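Side-chain contacts in O-methyltransferase family 2 (Planctopirus limnophila, PDB 5I2H), which binds the flavone apigenin and probably transfers methyl groups from S-adenosyl-L-methionine to hydroxyl groups of its substrates: residues A35-A38 and V42-I45; Y210-L215 and E237-T242. All coordinates share one frame; numbering follows the deposited sequence.

From the N terminus the chain first meets contact 1, where helix 26-39 turns through two residues into helix 42-48; 35-38 and 42-45 close this short connection within the dimerisation domain. Contact 2 comes much later, in the methyltransferase domain, and closes a longer excursion: helix 209-217, strand 222-227 and helix 229-241, so that 210-215 meets 237-242. The two loops follow one another in series, neither nested nor crossed. Their centres lie about 48 Å apart on opposite sides of the chain's centre, and their nearest atoms about 30 Å apart, so each fastens its own domain: a helical corner in one, the helical layer over a sheet in the other.

Contact 1 of 2, residues A35-A38 and V42-I45; sequences ASVA and VFDI
The backbone of V42 reaches back to S36: V42 N donates to S36 O at 3.1 Å, lying in the carbonyl plane with an N-H...O angle of 149°. This bond spans the turn between the two helices and ties the first turn of the second to a carbonyl near the end of the first. Water 1 adds a looser bridge beside it, accepting from F43 N at 3.0 Å and donating weakly to S36 O, so two backbone amides of the new helix are fastened, one directly and one through water.

The remaining contact is apolar and centres on one ring corner. F43 CE2 sits 3.6 Å from S36 CB and equally 3.6 Å from V37 CG2, both of which approach the ring obliquely. F43 reaches them because its CG stands beside the backbone N (chi1 -54°), swinging the ring back toward the preceding helix. S36 offers its methylene also to V42, with CB 4.0 Å from V42 CG2, while its hydroxyl is turned to L32 O in its own helix, where it forms a hydrogen bond. V37 starts away from 42-45, yet its CG2 branch, beside the backbone N, also meets F43 CD2 at 3.9 Å; the loop residue S111 touches V37 too.

L74 of helix 64-76 packs against S36, V42 and F43 together, and L70 of that helix also touches S36. The corner between helices 26-39 and 42-48 is thus built against helix 64-76 within the helical dimerisation domain.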
ATOM      1  N   ALA A  35     -12.706  -5.062   1.567  1.00 11.72           N
ATOM      2  CA  ALA A  35     -13.917  -5.317   0.773  1.00 10.99           C
ATOM      3  C   ALA A  35     -14.132  -6.814   0.580  1.00 12.14           C
ATOM      4  O   ALA A  35     -15.258  -7.316   0.701  1.00 13.73           O
ATOM      5  CB  ALA A  35     -13.815  -4.616  -0.588  1.00 11.15           C
ATOM      6  N   SER A  36     -13.059  -7.549   0.282  1.00 11.54           N
ATOM      7  CA  SER A  36     -13.201  -8.960  -0.074  1.00 12.43           C
ATOM      8  C   SER A  36     -13.497  -9.819   1.144  1.00 14.05           C
ATOM      9  O   SER A  36     -14.287 -10.778   1.056  1.00 15.56           O
ATOM     10  CB  SER A  36     -11.932  -9.438  -0.759  1.00 14.80           C
ATOM     11  OG  SER A  36     -11.746  -8.683  -1.930  1.00 15.22           O
ATOM     12  N   VAL A  37     -12.873  -9.509   2.283  1.00 12.69           N
ATOM     13  CA  VAL A  37     -13.121 -10.288   3.499  1.00 15.47           C
ATOM     14  C   VAL A  37     -14.465  -9.928   4.109  1.00 17.05           C
ATOM     15  O   VAL A  37     -15.294 -10.811   4.410  1.00 20.67           O
ATOM     16  CB  VAL A  37     -11.985 -10.056   4.520  1.00 16.02           C
ATOM     17  CG1 VAL A  37     -12.350 -10.645   5.914  1.00 17.34           C
ATOM     18  CG2 VAL A  37     -10.682 -10.606   4.012  1.00 13.87           C
ATOM     19  N   ALA A  38     -14.695  -8.627   4.342  1.00 16.74           N
ATOM     20  CA  ALA A  38     -15.776  -8.228   5.241  1.00 18.07           C
ATOM     21  C   ALA A  38     -17.088  -7.915   4.541  1.00 20.21           C
ATOM     22  O   ALA A  38     -18.141  -7.974   5.189  1.00 24.48           O
ATOM     23  CB  ALA A  38     -15.356  -7.016   6.072  1.00 17.29           C
ATOM     24  N   VAL A  42     -15.632 -13.116  -0.451  1.00 16.80           N
ATOM     25  CA  VAL A  42     -14.951 -13.784  -1.569  1.00 16.37           C
ATOM     26  C   VAL A  42     -14.311 -15.099  -1.132  1.00 15.42           C
ATOM     27  O   VAL A  42     -14.409 -16.120  -1.825  1.00 15.85           O
ATOM     28  CB  VAL A  42     -13.900 -12.846  -2.184  1.00 18.25           C
ATOM     29  CG1 VAL A  42     -13.129 -13.554  -3.275  1.00 20.56           C
ATOM     30  CG2 VAL A  42     -14.586 -11.641  -2.740  1.00 19.19           C
ATOM     31  N   PHE A  43     -13.585 -15.077  -0.012  1.00 16.32           N
ATOM     32  CA  PHE A  43     -12.775 -16.235   0.372  1.00 16.04           C
ATOM     33  C   PHE A  43     -13.642 -17.351   0.923  1.00 18.84           C
ATOM     34  O   PHE A  43     -13.424 -18.524   0.604  1.00 20.01           O
ATOM     35  CB  PHE A  43     -11.715 -15.797   1.373  1.00 16.28           C
ATOM     36  CG  PHE A  43     -10.884 -14.655   0.854  1.00 16.35           C
ATOM     37  CD1 PHE A  43      -9.992 -14.866  -0.192  1.00 17.46           C
ATOM     38  CD2 PHE A  43     -11.074 -13.369   1.335  1.00 15.49           C
ATOM     39  CE1 PHE A  43      -9.245 -13.802  -0.723  1.00 18.00           C
ATOM     40  CE2 PHE A  43     -10.349 -12.300   0.801  1.00 16.44           C
ATOM     41  CZ  PHE A  43      -9.424 -12.526  -0.222  1.00 16.71           C
ATOM     42  N   ASP A  44     -14.664 -16.996   1.695  1.00 19.65           N
ATOM     43  CA  ASP A  44     -15.561 -18.028   2.179  1.00 20.71           C
ATOM     44  C   ASP A  44     -16.312 -18.678   1.021  1.00 21.94           C
ATOM     45  O   ASP A  44     -16.573 -19.894   1.050  1.00 23.21           O
ATOM     46  CB  ASP A  44     -16.516 -17.430   3.211  1.00 21.81           C
ATOM     47  CG  ASP A  44     -15.804 -16.976   4.488  1.00 25.88           C
ATOM     48  OD1 ASP A  44     -14.883 -17.669   4.951  1.00 25.21           O
ATOM     49  OD2 ASP A  44     -16.153 -15.901   5.019  1.00 30.91           O
ATOM     50  N   ILE A  45     -16.644 -17.902  -0.015  1.00 18.74           N
ATOM     51  CA  ILE A  45     -17.339 -18.477  -1.162  1.00 18.05           C
ATOM     52  C   ILE A  45     -16.420 -19.424  -1.928  1.00 18.53           C
ATOM     53  O   ILE A  45     -16.769 -20.579  -2.197  1.00 18.57           O
ATOM     54  CB  ILE A  45     -17.891 -17.363  -2.062  1.00 18.49           C
ATOM     55  CG1 ILE A  45     -19.056 -16.673  -1.352  1.00 20.03           C
ATOM     56  CG2 ILE A  45     -18.289 -17.928  -3.426  1.00 18.27           C
ATOM     57  CD1 ILE A  45     -19.542 -15.417  -2.044  1.00 20.76           C
TER
HETATM   58  O   HOH W   1     -14.392 -13.722   2.546  1.00 31.87           O

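Contact 2 of 2, residues Y210-L215 and E237-T242; sequences YTMAVL and ELAEQT
M212, a selenomethionine, carries the contact alone from helix 209-217, reaching across to L238 and A239 in the last turn of helix 229-241 and to T242 that follows them. Its CB starts beside T242, 3.8 Å from OG1, and CG stays close to the same hydroxyl oxygen at 3.9 Å. Beyond CG the chain is extended (chi2 167°, chi3 -161°), which carries the selenium across to the neighbouring helix. There SE lies 3.7 Å from L238 CB and just as near to L238 C and T242 OG1; the M212 side chain crosses those of L238 and T242 at about a right angle. The terminal CE comes to A239 N at 3.7 Å and also touches L238 CB, with the methyl of A239 farther off.

The T242 hydroxyl facing this chain is itself held: OG1 donates to L238 O at 2.9 Å, tilted from the carbonyl plane, and T242 N shares that acceptor. OG1 lies between the backbone N and the carbonyl carbon (chi1 56°), a setting that lets it turn back over the last helical turn. A valine here would probably leave L238 O with the backbone amide alone of these two donors, and the group beside the selenium without the bond that fixes its rotation.

L248 of strand 248-252 touches both M212 and A239. Two neighbouring helices packed together over parallel strands, with strand 222-227 between them in sequence, are characteristic of the Rossmann-like alpha/beta fold of S-adenosylmethionine-dependent methyltransferases.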
ATOM      1  N   TYR A 210       3.621  14.499 -24.346  1.00  7.78           N
ATOM      2  CA  TYR A 210       4.271  13.451 -25.127  1.00  8.38           C
ATOM      3  C   TYR A 210       4.539  13.922 -26.547  1.00  7.64           C
ATOM      4  O   TYR A 210       5.601  13.629 -27.116  1.00  8.67           O
ATOM      5  CB  TYR A 210       3.442  12.168 -25.135  1.00  8.76           C
ATOM      6  CG  TYR A 210       3.415  11.503 -23.768  1.00 10.58           C
ATOM      7  CD1 TYR A 210       4.415  10.628 -23.372  1.00 14.55           C
ATOM      8  CD2 TYR A 210       2.385  11.757 -22.862  1.00 14.59           C
ATOM      9  CE1 TYR A 210       4.397  10.035 -22.114  1.00 14.25           C
ATOM     10  CE2 TYR A 210       2.357  11.160 -21.602  1.00 14.36           C
ATOM     11  CZ  TYR A 210       3.361  10.288 -21.239  1.00 15.37           C
ATOM     12  OH  TYR A 210       3.353   9.694 -19.988  1.00 17.36           O
ATOM     13  N   THR A 211       3.567  14.628 -27.142  1.00  7.72           N
ATOM     14  CA  THR A 211       3.746  15.156 -28.491  1.00  8.40           C
ATOM     15  C   THR A 211       4.824  16.224 -28.525  1.00  9.21           C
ATOM     16  O   THR A 211       5.636  16.244 -29.458  1.00 10.18           O
ATOM     17  CB  THR A 211       2.422  15.703 -29.008  1.00 11.97           C
ATOM     18  OG1 THR A 211       1.496  14.615 -29.078  1.00 13.98           O
ATOM     19  CG2 THR A 211       2.576  16.313 -30.402  1.00 11.23           C
HETATM   20  N   MSE A 212       4.866  17.108 -27.515  1.00  8.71           N
HETATM   21  CA  MSE A 212       5.906  18.133 -27.488  1.00  7.84           C
HETATM   22  C   MSE A 212       7.304  17.498 -27.438  1.00  8.81           C
HETATM   23  O   MSE A 212       8.207  17.973 -28.130  1.00 10.43           O
HETATM   24  CB  MSE A 212       5.709  19.097 -26.322  1.00  8.78           C
HETATM   25  CG  MSE A 212       4.390  19.835 -26.440  1.00 11.15           C
HETATM   26 SE   MSE A 212       4.034  20.708 -24.764  0.79 13.58          SE
HETATM   27  CE  MSE A 212       2.112  20.931 -25.121  1.00 15.59           C
ATOM     28  N   ALA A 213       7.492  16.430 -26.650  1.00  8.88           N
ATOM     29  CA  ALA A 213       8.787  15.750 -26.662  1.00  7.18           C
ATOM     30  C   ALA A 213       9.099  15.186 -28.047  1.00  8.80           C
ATOM     31  O   ALA A 213      10.220  15.341 -28.556  1.00 10.37           O
ATOM     32  CB  ALA A 213       8.823  14.655 -25.597  1.00  6.91           C
ATOM     33  N   VAL A 214       8.125  14.515 -28.674  1.00  7.62           N
ATOM     34  CA  VAL A 214       8.375  13.975 -30.011  1.00  8.69           C
ATOM     35  C   VAL A 214       8.761  15.095 -30.972  1.00  8.83           C
ATOM     36  O   VAL A 214       9.692  14.954 -31.783  1.00 12.01           O
ATOM     37  CB  VAL A 214       7.134  13.200 -30.496  1.00 10.66           C
ATOM     38  CG1 VAL A 214       7.246  12.853 -31.987  1.00 11.63           C
ATOM     39  CG2 VAL A 214       6.980  11.932 -29.653  1.00 11.84           C
ATOM     40  N   LEU A 215       8.083  16.238 -30.879  1.00  8.88           N
ATOM     41  CA  LEU A 215       8.405  17.328 -31.803  1.00  8.18           C
ATOM     42  C   LEU A 215       9.800  17.900 -31.560  1.00 10.94           C
ATOM     43  O   LEU A 215      10.430  18.378 -32.516  1.00 11.65           O
ATOM     44  CB  LEU A 215       7.376  18.459 -31.700  1.00  9.08           C
ATOM     45  CG  LEU A 215       5.955  18.120 -32.167  1.00  8.34           C
ATOM     46  CD1 LEU A 215       5.040  19.373 -32.054  1.00  9.17           C
ATOM     47  CD2 LEU A 215       5.928  17.521 -33.583  1.00 11.32           C
ATOM     48  N   GLU A 237       0.157  26.780 -23.104  1.00 10.98           N
ATOM     49  CA  GLU A 237       1.242  27.288 -22.262  1.00 11.71           C
ATOM     50  C   GLU A 237       2.496  26.440 -22.432  1.00 11.02           C
ATOM     51  O   GLU A 237       3.612  26.962 -22.640  1.00 11.37           O
ATOM     52  CB  GLU A 237       0.796  27.305 -20.790  1.00 11.97           C
ATOM     53  CG  GLU A 237       1.931  27.559 -19.791  1.00 11.90           C
ATOM     54  CD  GLU A 237       2.646  28.896 -20.054  1.00 12.87           C
ATOM     55  OE1 GLU A 237       2.005  29.836 -20.575  1.00 13.62           O
ATOM     56  OE2 GLU A 237       3.850  29.012 -19.775  1.00 13.80           O
ATOM     57  N   LEU A 238       2.328  25.115 -22.353  1.00 10.07           N
ATOM     58  CA  LEU A 238       3.501  24.245 -22.388  1.00 10.83           C
ATOM     59  C   LEU A 238       4.150  24.224 -23.769  1.00 11.84           C
ATOM     60  O   LEU A 238       5.384  24.114 -23.870  1.00 11.47           O
ATOM     61  CB  LEU A 238       3.124  22.829 -21.926  1.00 11.48           C
ATOM     62  CG  LEU A 238       2.573  22.759 -20.499  1.00 11.82           C
ATOM     63  CD1 LEU A 238       2.228  21.320 -20.200  1.00 14.68           C
ATOM     64  CD2 LEU A 238       3.608  23.345 -19.499  1.00 12.17           C
ATOM     65  N   ALA A 239       3.355  24.377 -24.834  1.00 12.65           N
ATOM     66  CA  ALA A 239       3.928  24.483 -26.175  1.00 14.13           C
ATOM     67  C   ALA A 239       4.831  25.697 -26.290  1.00 13.18           C
ATOM     68  O   ALA A 239       5.856  25.649 -26.975  1.00 13.83           O
ATOM     69  CB  ALA A 239       2.828  24.572 -27.241  1.00 15.49           C
ATOM     70  N   GLU A 240       4.459  26.809 -25.642  1.00 10.36           N
ATOM     71  CA  GLU A 240       5.344  27.975 -25.640  1.00 12.45           C
ATOM     72  C   GLU A 240       6.623  27.694 -24.863  1.00 11.84           C
ATOM     73  O   GLU A 240       7.728  28.047 -25.312  1.00 16.01           O
ATOM     74  CB  GLU A 240       4.637  29.209 -25.059  1.00 15.39           C
ATOM     75  CG  GLU A 240       3.383  29.641 -25.796  1.00 19.46           C
ATOM     76  CD  GLU A 240       3.631  30.398 -27.079  1.00 24.95           C
ATOM     77  OE1 GLU A 240       4.817  30.601 -27.469  1.00 27.41           O
ATOM     78  OE2 GLU A 240       2.613  30.832 -27.685  1.00 27.53           O
ATOM     79  N   GLN A 241       6.504  27.055 -23.702  1.00 10.22           N
ATOM     80  CA  GLN A 241       7.686  26.783 -22.904  1.00 11.05           C
ATOM     81  C   GLN A 241       8.665  25.889 -23.642  1.00 10.50           C
ATOM     82  O   GLN A 241       9.879  26.103 -23.563  1.00 12.24           O
ATOM     83  CB  GLN A 241       7.293  26.135 -21.587  1.00 11.39           C
ATOM     84  CG  GLN A 241       6.532  27.045 -20.647  1.00 11.92           C
ATOM     85  CD  GLN A 241       6.220  26.338 -19.354  1.00 11.59           C
ATOM     86  OE1 GLN A 241       6.913  25.382 -18.984  1.00 14.30           O
ATOM     87  NE2 GLN A 241       5.182  26.791 -18.654  1.00 10.76           N
ATOM     88  N   THR A 242       8.159  24.869 -24.352  1.00 11.70           N
ATOM     89  CA  THR A 242       9.024  23.892 -25.000  1.00 11.54           C
ATOM     90  C   THR A 242       9.435  24.337 -26.398  1.00 11.35           C
ATOM     91  O   THR A 242      10.179  23.610 -27.065  1.00 12.57           O
ATOM     92  CB  THR A 242       8.345  22.506 -25.074  1.00 11.32           C
ATOM     93  OG1 THR A 242       7.080  22.629 -25.741  1.00 11.17           O
ATOM     94  CG2 THR A 242       8.133  21.921 -23.656  1.00 11.65           C
TER